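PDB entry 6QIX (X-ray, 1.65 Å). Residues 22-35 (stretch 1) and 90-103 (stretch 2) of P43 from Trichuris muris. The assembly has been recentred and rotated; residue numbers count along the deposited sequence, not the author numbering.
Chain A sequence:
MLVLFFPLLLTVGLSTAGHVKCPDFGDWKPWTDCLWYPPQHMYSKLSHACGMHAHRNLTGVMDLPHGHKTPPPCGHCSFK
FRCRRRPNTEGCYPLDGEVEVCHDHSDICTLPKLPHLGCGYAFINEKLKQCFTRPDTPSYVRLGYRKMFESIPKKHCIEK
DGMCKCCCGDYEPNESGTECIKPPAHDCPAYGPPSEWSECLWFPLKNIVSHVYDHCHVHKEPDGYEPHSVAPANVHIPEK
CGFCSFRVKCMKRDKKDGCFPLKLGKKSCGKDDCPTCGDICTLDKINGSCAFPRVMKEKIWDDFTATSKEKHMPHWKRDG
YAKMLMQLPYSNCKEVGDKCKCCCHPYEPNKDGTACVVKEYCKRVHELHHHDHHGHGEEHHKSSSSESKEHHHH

Stretch 1, residues 22-35: CPDFGDWKPWTDCL
Stretch 2 90-103: EGCYPLDGEVEVCH

Two disulfides and three aromatic rings join residues 22-35, an extended segment without regular helix or strand, to residues 90-103, whose middle, from about Leu95 to Val101, is a β-strand. The segments run in nearly the same direction, 19° apart, and bury 726 Å² with no hydrogen bond between them. Their CA atoms lie 5.8 Å apart at Cys22 and Cys92, 8.9 Å at Trp31 and Glu98, and 6.4 Å at Cys34 and Cys102, so the backbones are farther apart in the middle, where the aromatic rings lie between them.

Gly91, at phi/psi 85/-6°, adopts a turn in which a CB would jam against the preceding carbonyl. Cys92 (chi1 m) follows, its SG bonded to Cys22 SG (m) at 2.1 Å with chi3 -87°. The chain continues through Tyr93 and Pro94 (-78/-16°), where Phe25 (chi1 -68°, chi2 -87°) points toward the strand and sets the edge of its ring 3.5 Å from Pro94 O, measured from CE1.

Within the strand CB directions alternate: Leu95, Val99 and Val101 point away, whereas Asp96, Glu98 and Glu100 point toward stretch 1. Asp96 (chi1 t) lays its CB over the Phe25 face, 3.6 Å from the centroid, a CH-pi contact; its carboxylate is hydrogen-bonded elsewhere in the structure. Trp28 (-59°, 108°) leaves its backbone sideways, but its six-membered ring reaches the strand, with CZ3 3.6 Å from Asp96 O and its edge near Gly97 C. Glu98 (chi1 -131°, chi2 t) extends its carboxylate over one face of this indole.

Trp31 (-76°, 103°) repeats the arrangement two residues on: CZ3 lies 3.5 Å from Glu98 O, and Glu100, with chi1 and chi2 both t, places OE1 over its face. Finally, Cys102 SG (m) bonds Cys34 SG (m) at 2.1 Å, chi3 -94°, closing the far end.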

# COMPACT_ATOMS: atom_id res chain seq x y z
N CYS A 22 6.21 -16.69 -23.64
CA CYS A 22 4.78 -16.83 -23.36
C CYS A 22 3.94 -16.60 -24.62
O CYS A 22 4.36 -15.87 -25.51
CB CYS A 22 4.32 -15.83 -22.29
SG CYS A 22 5.04 -16.03 -20.66
N PRO A 23 2.75 -17.20 -24.68
CA PRO A 23 1.82 -16.87 -25.76
C PRO A 23 1.29 -15.45 -25.61
O PRO A 23 1.24 -14.89 -24.52
CB PRO A 23 0.71 -17.91 -25.61
CG PRO A 23 0.76 -18.32 -24.18
CD PRO A 23 2.21 -18.23 -23.77
N ASP A 24 0.89 -14.86 -26.74
CA ASP A 24 0.34 -13.51 -26.69
C ASP A 24 -1.11 -13.56 -26.23
O ASP A 24 -1.77 -14.60 -26.24
CB ASP A 24 0.46 -12.83 -28.05
CG ASP A 24 1.85 -12.98 -28.66
OD1 ASP A 24 2.64 -12.02 -28.61
OD2 ASP A 24 2.14 -14.06 -29.20
N PHE A 25 -1.61 -12.40 -25.80
CA PHE A 25 -2.97 -12.31 -25.28
C PHE A 25 -3.99 -12.41 -26.41
O PHE A 25 -3.69 -12.15 -27.58
CB PHE A 25 -3.16 -11.00 -24.51
CG PHE A 25 -2.37 -10.94 -23.22
CD1 PHE A 25 -2.89 -11.45 -22.04
CD2 PHE A 25 -1.10 -10.37 -23.19
CE1 PHE A 25 -2.16 -11.42 -20.88
CE2 PHE A 25 -0.38 -10.30 -22.03
CZ PHE A 25 -0.89 -10.84 -20.88
N GLY A 26 -5.21 -12.83 -26.04
CA GLY A 26 -6.35 -12.89 -26.94
C GLY A 26 -6.99 -11.55 -27.22
O GLY A 26 -7.95 -11.43 -27.98
N ASP A 27 -6.47 -10.52 -26.59
CA ASP A 27 -6.91 -9.15 -26.79
C ASP A 27 -8.42 -8.91 -26.68
O ASP A 27 -9.20 -9.78 -26.28
CB ASP A 27 -6.39 -8.64 -28.14
CG ASP A 27 -4.88 -8.71 -28.24
OD1 ASP A 27 -4.32 -9.80 -27.97
OD2 ASP A 27 -4.25 -7.67 -28.57
N TRP A 28 -8.81 -7.71 -27.05
CA TRP A 28 -9.53 -6.87 -26.12
C TRP A 28 -11.02 -7.18 -26.03
O TRP A 28 -11.72 -7.23 -27.04
CB TRP A 28 -9.30 -5.42 -26.51
CG TRP A 28 -7.85 -5.03 -26.50
CD1 TRP A 28 -7.06 -4.80 -27.58
CD2 TRP A 28 -7.01 -4.83 -25.34
NE1 TRP A 28 -5.79 -4.46 -27.17
CE2 TRP A 28 -5.74 -4.47 -25.80
CE3 TRP A 28 -7.23 -4.91 -23.96
CZ2 TRP A 28 -4.68 -4.19 -24.94
CZ3 TRP A 28 -6.17 -4.63 -23.09
CH2 TRP A 28 -4.91 -4.28 -23.59
N LYS A 29 -11.49 -7.40 -24.81
CA LYS A 29 -12.90 -7.32 -24.48
C LYS A 29 -13.30 -5.85 -24.51
O LYS A 29 -12.44 -4.97 -24.58
CB LYS A 29 -13.16 -7.95 -23.11
CG LYS A 29 -12.44 -9.29 -22.93
CD LYS A 29 -13.22 -10.22 -22.01
CE LYS A 29 -12.66 -11.65 -22.03
NZ LYS A 29 -11.40 -11.78 -22.80
N PRO A 30 -14.59 -5.55 -24.46
CA PRO A 30 -15.01 -4.15 -24.64
C PRO A 30 -14.59 -3.27 -23.47
O PRO A 30 -14.46 -3.71 -22.32
CB PRO A 30 -16.54 -4.22 -24.76
CG PRO A 30 -16.94 -5.58 -24.23
CD PRO A 30 -15.73 -6.49 -24.41
N TRP A 31 -14.34 -2.00 -23.81
CA TRP A 31 -14.12 -0.97 -22.81
C TRP A 31 -15.32 -0.85 -21.88
O TRP A 31 -16.48 -0.88 -22.33
CB TRP A 31 -13.91 0.38 -23.49
CG TRP A 31 -12.59 0.63 -24.13
CD1 TRP A 31 -12.30 0.58 -25.47
CD2 TRP A 31 -11.38 1.03 -23.48
NE1 TRP A 31 -10.99 0.91 -25.69
CE2 TRP A 31 -10.40 1.19 -24.48
CE3 TRP A 31 -11.03 1.26 -22.15
CZ2 TRP A 31 -9.09 1.58 -24.19
CZ3 TRP A 31 -9.74 1.65 -21.86
CH2 TRP A 31 -8.78 1.79 -22.88
N THR A 32 -15.05 -0.62 -20.60
CA THR A 32 -16.13 -0.34 -19.66
C THR A 32 -16.67 1.07 -19.88
O THR A 32 -16.14 1.85 -20.67
CB THR A 32 -15.65 -0.44 -18.22
OG1 THR A 32 -14.60 0.51 -18.00
CG2 THR A 32 -15.11 -1.83 -17.91
N ASP A 33 -17.74 1.39 -19.16
CA ASP A 33 -18.10 2.78 -18.91
C ASP A 33 -17.04 3.45 -18.02
O ASP A 33 -16.12 2.82 -17.51
CB ASP A 33 -19.47 2.85 -18.23
CG ASP A 33 -20.61 2.67 -19.21
OD1 ASP A 33 -21.76 2.39 -18.76
OD2 ASP A 33 -20.39 2.81 -20.45
N CYS A 34 -17.17 4.77 -17.84
CA CYS A 34 -16.31 5.44 -16.86
C CYS A 34 -16.60 4.88 -15.47
O CYS A 34 -17.75 4.85 -15.03
CB CYS A 34 -16.54 6.95 -16.88
SG CYS A 34 -15.99 7.77 -18.44
N LEU A 35 -15.55 4.41 -14.79
CA LEU A 35 -15.71 3.67 -13.54
C LEU A 35 -15.55 4.57 -12.32
O LEU A 35 -14.86 5.58 -12.36
CB LEU A 35 -14.68 2.53 -13.45
CG LEU A 35 -14.74 1.50 -14.57
CD1 LEU A 35 -13.66 0.45 -14.38
CD2 LEU A 35 -16.11 0.84 -14.67
N GLU A 90 3.23 -20.79 -15.92
CA GLU A 90 4.38 -20.37 -15.12
C GLU A 90 5.17 -19.32 -15.89
O GLU A 90 5.63 -19.55 -17.01
CB GLU A 90 5.28 -21.57 -14.78
CG GLU A 90 6.62 -21.18 -14.12
CD GLU A 90 6.46 -20.53 -12.75
OE1 GLU A 90 7.22 -19.58 -12.45
OE2 GLU A 90 5.59 -20.98 -11.96
N GLY A 91 5.30 -18.13 -15.28
CA GLY A 91 5.96 -17.01 -15.91
C GLY A 91 5.07 -16.19 -16.81
O GLY A 91 5.52 -15.16 -17.31
N CYS A 92 3.83 -16.62 -17.05
CA CYS A 92 2.93 -15.93 -17.97
C CYS A 92 1.67 -15.52 -17.22
O CYS A 92 0.74 -16.32 -17.05
CB CYS A 92 2.59 -16.81 -19.18
SG CYS A 92 3.99 -17.63 -19.89
N TYR A 93 1.65 -14.26 -16.78
CA TYR A 93 0.49 -13.71 -16.09
C TYR A 93 -0.71 -13.73 -17.03
O TYR A 93 -0.59 -13.39 -18.20
CB TYR A 93 0.81 -12.27 -15.66
CG TYR A 93 -0.19 -11.64 -14.77
CD1 TYR A 93 -0.31 -12.04 -13.45
CD2 TYR A 93 -1.03 -10.62 -15.23
CE1 TYR A 93 -1.24 -11.46 -12.62
CE2 TYR A 93 -1.95 -10.03 -14.40
CZ TYR A 93 -2.05 -10.45 -13.10
OH TYR A 93 -2.98 -9.87 -12.27
N PRO A 94 -1.89 -14.12 -16.54
CA PRO A 94 -3.01 -14.38 -17.46
C PRO A 94 -3.73 -13.15 -17.98
O PRO A 94 -4.45 -13.27 -18.98
CB PRO A 94 -3.97 -15.24 -16.62
CG PRO A 94 -3.67 -14.88 -15.20
CD PRO A 94 -2.18 -14.59 -15.17
N LEU A 95 -3.57 -11.98 -17.37
CA LEU A 95 -4.39 -10.83 -17.70
C LEU A 95 -3.54 -9.65 -18.15
O LEU A 95 -2.37 -9.51 -17.79
CB LEU A 95 -5.25 -10.40 -16.50
CG LEU A 95 -6.18 -11.50 -15.96
CD1 LEU A 95 -6.96 -10.95 -14.76
CD2 LEU A 95 -7.11 -12.03 -17.07
N ASP A 96 -4.19 -8.74 -18.89
CA ASP A 96 -3.53 -7.52 -19.33
C ASP A 96 -4.57 -6.42 -19.53
O ASP A 96 -5.59 -6.64 -20.18
CB ASP A 96 -2.74 -7.77 -20.62
CG ASP A 96 -1.83 -6.61 -20.97
OD1 ASP A 96 -1.03 -6.22 -20.10
OD2 ASP A 96 -1.96 -6.06 -22.09
N GLY A 97 -4.29 -5.25 -18.96
CA GLY A 97 -5.26 -4.17 -18.95
C GLY A 97 -4.82 -2.88 -19.62
O GLY A 97 -3.63 -2.63 -19.84
N GLU A 98 -5.80 -2.04 -19.96
CA GLU A 98 -5.57 -0.71 -20.49
C GLU A 98 -6.52 0.27 -19.82
O GLU A 98 -7.68 -0.08 -19.55
CB GLU A 98 -5.78 -0.68 -22.00
CG GLU A 98 -4.67 -0.03 -22.75
CD GLU A 98 -4.71 -0.34 -24.22
OE1 GLU A 98 -5.84 -0.41 -24.76
OE2 GLU A 98 -3.63 -0.53 -24.82
N VAL A 99 -6.03 1.48 -19.53
CA VAL A 99 -6.81 2.50 -18.84
C VAL A 99 -6.84 3.78 -19.68
O VAL A 99 -5.83 4.20 -20.26
CB VAL A 99 -6.21 2.78 -17.44
CG1 VAL A 99 -6.69 4.09 -16.86
CG2 VAL A 99 -6.56 1.65 -16.46
N GLU A 100 -8.03 4.39 -19.75
CA GLU A 100 -8.22 5.68 -20.40
C GLU A 100 -8.96 6.58 -19.43
O GLU A 100 -10.11 6.29 -19.06
CB GLU A 100 -9.01 5.57 -21.71
CG GLU A 100 -9.18 6.87 -22.46
CD GLU A 100 -10.10 6.73 -23.69
OE1 GLU A 100 -10.25 5.59 -24.20
OE2 GLU A 100 -10.66 7.75 -24.13
N VAL A 101 -8.33 7.68 -19.05
CA VAL A 101 -8.94 8.59 -18.09
C VAL A 101 -10.15 9.28 -18.73
O VAL A 101 -10.14 9.65 -19.91
CB VAL A 101 -7.91 9.64 -17.63
CG1 VAL A 101 -8.59 10.72 -16.86
CG2 VAL A 101 -6.82 9.00 -16.78
N CYS A 102 -11.17 9.48 -17.92
CA CYS A 102 -12.37 10.22 -18.32
C CYS A 102 -12.20 11.67 -17.85
O CYS A 102 -12.58 12.02 -16.74
CB CYS A 102 -13.61 9.56 -17.74
SG CYS A 102 -13.93 7.92 -18.42
N HIS A 103 -11.61 12.51 -18.70
CA HIS A 103 -11.35 13.90 -18.34
C HIS A 103 -12.61 14.78 -18.34
O HIS A 103 -12.56 15.92 -17.88
CB HIS A 103 -10.33 14.49 -19.31
CG HIS A 103 -8.97 13.86 -19.22
ND1 HIS A 103 -8.10 14.08 -18.18
CD2 HIS A 103 -8.33 13.02 -20.07
CE1 HIS A 103 -6.98 13.43 -18.40
NE2 HIS A 103 -7.09 12.76 -19.53